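Side-chain contact in IroE protein (Escherichia coli, PDB 2GZS), which hydrolyses the trilactone ring of the siderophore enterobactin and of its glucosylated derivatives, usually cutting once to give linear trimers: residues V29-P34 / P130-G135. Sequence-based numbering, arbitrary orientation.
Sequences VWTAVP and PKVEQG
Val132 of helix 117-132 packs on Val29 and Thr31 of strand 26-34, joining a helix to one face of the central sheet of this alpha/beta-hydrolase fold. The two strand residues lie two apart, and both point toward the helix; Trp30, between them, turns to the other face. Val132 meets Val29 with its CG1 methyl, and Thr31 with CB and CG1. Its CG1 stands opposite the carbonyl carbon (chi1 -56°), which carries that methyl to the strand, where it meets Val29 CG1 at 4.1 Å, the two side chains crossing at about a right angle. On the strand side, Val29 offers the methyl that lies anti to its backbone N (chi1 176°). Backbone hydrogen bonds to strands 11-19 and 73-79 hold 26-34 on its two edges, so Val132 rests on a strand inside the sheet. Val132 also touches Tyr47 of strand 43-48, and the carboxylate of the neighbouring Glu133 makes a salt bridge with Arg143 and a hydrogen bond with Tyr47 OH. The contact is small, burying 110 Å² in all, and lies away from the active site. At Thr31 the hydroxyl rather than the methyl faces the helix: OG1 sits 3.5 Å from Val132 CB and 3.6 Å from Val132 CG1.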
# COMPACT_ATOMS: atom_id res chain seq x y z
N VAL A 29 12.87 -1.56 -6.47
CA VAL A 29 11.46 -1.70 -6.82
C VAL A 29 11.34 -2.93 -7.72
O VAL A 29 11.99 -2.99 -8.78
CB VAL A 29 10.92 -0.45 -7.52
CG1 VAL A 29 9.46 -0.65 -7.96
CG2 VAL A 29 11.12 0.73 -6.56
N TRP A 30 10.52 -3.87 -7.28
CA TRP A 30 10.28 -5.07 -8.08
C TRP A 30 8.92 -4.93 -8.75
O TRP A 30 7.90 -4.55 -8.14
CB TRP A 30 10.27 -6.35 -7.26
CG TRP A 30 11.56 -6.73 -6.65
CD1 TRP A 30 12.46 -7.60 -7.21
CD2 TRP A 30 12.13 -6.32 -5.40
NE1 TRP A 30 13.55 -7.74 -6.37
CE2 TRP A 30 13.36 -6.95 -5.25
CE3 TRP A 30 11.65 -5.43 -4.40
CZ2 TRP A 30 14.16 -6.77 -4.14
CZ3 TRP A 30 12.47 -5.24 -3.28
CH2 TRP A 30 13.70 -5.89 -3.16
N THR A 31 8.88 -5.23 -10.05
CA THR A 31 7.64 -5.28 -10.79
C THR A 31 7.34 -6.72 -11.20
O THR A 31 8.19 -7.33 -11.88
CB THR A 31 7.66 -4.35 -12.01
OG1 THR A 31 7.93 -3.01 -11.56
CG2 THR A 31 6.29 -4.27 -12.68
N ALA A 32 6.24 -7.30 -10.78
CA ALA A 32 5.81 -8.64 -11.08
C ALA A 32 4.66 -8.54 -12.06
O ALA A 32 3.61 -8.00 -11.75
CB ALA A 32 5.41 -9.44 -9.82
N VAL A 33 4.85 -9.07 -13.30
CA VAL A 33 3.84 -8.97 -14.35
C VAL A 33 3.26 -10.37 -14.59
O VAL A 33 4.08 -11.31 -14.72
CB VAL A 33 4.45 -8.46 -15.67
CG1 VAL A 33 3.41 -8.42 -16.76
CG2 VAL A 33 5.06 -7.05 -15.52
N PRO A 34 1.97 -10.54 -14.64
CA PRO A 34 1.40 -11.88 -14.87
C PRO A 34 1.86 -12.44 -16.23
O PRO A 34 2.06 -11.69 -17.18
CB PRO A 34 -0.09 -11.62 -14.89
CG PRO A 34 -0.28 -10.34 -14.07
CD PRO A 34 0.91 -9.50 -14.47
N PRO A 130 5.34 6.06 -13.15
CA PRO A 130 5.40 6.26 -14.61
C PRO A 130 6.45 5.39 -15.26
O PRO A 130 6.28 5.03 -16.45
CB PRO A 130 5.76 7.74 -14.79
CG PRO A 130 5.24 8.38 -13.53
CD PRO A 130 5.54 7.35 -12.46
N LYS A 131 7.51 5.10 -14.55
CA LYS A 131 8.56 4.27 -15.13
C LYS A 131 8.08 2.83 -15.14
O LYS A 131 8.20 2.17 -16.19
CB LYS A 131 9.84 4.47 -14.32
CG LYS A 131 10.99 3.54 -14.69
CD LYS A 131 11.13 3.52 -16.20
CE LYS A 131 11.80 4.72 -16.81
NZ LYS A 131 11.80 4.71 -18.31
N VAL A 132 7.59 2.28 -14.02
CA VAL A 132 7.34 0.84 -14.04
C VAL A 132 6.08 0.53 -14.87
O VAL A 132 6.00 -0.65 -15.31
CB VAL A 132 7.25 0.26 -12.61
CG1 VAL A 132 8.51 0.58 -11.79
CG2 VAL A 132 6.01 0.80 -11.93
N GLU A 133 5.17 1.45 -15.13
CA GLU A 133 4.01 1.18 -15.97
C GLU A 133 4.30 1.30 -17.47
O GLU A 133 3.44 0.89 -18.27
CB GLU A 133 2.89 2.18 -15.58
CG GLU A 133 2.32 1.76 -14.21
CD GLU A 133 1.09 2.55 -13.84
OE1 GLU A 133 0.34 3.19 -14.65
OE2 GLU A 133 0.75 2.62 -12.60
N GLN A 134 5.47 1.85 -17.84
CA GLN A 134 5.78 1.95 -19.27
C GLN A 134 5.82 0.57 -19.88
O GLN A 134 6.34 -0.42 -19.42
CB GLN A 134 7.13 2.68 -19.44
CG GLN A 134 7.05 4.15 -19.11
CD GLN A 134 8.44 4.77 -19.14
OE1 GLN A 134 9.36 4.16 -19.67
NE2 GLN A 134 8.56 5.96 -18.59
N GLY A 135 5.21 0.49 -21.06
CA GLY A 135 5.28 -0.82 -21.71
C GLY A 135 4.26 -1.82 -21.20
O GLY A 135 4.26 -2.99 -21.66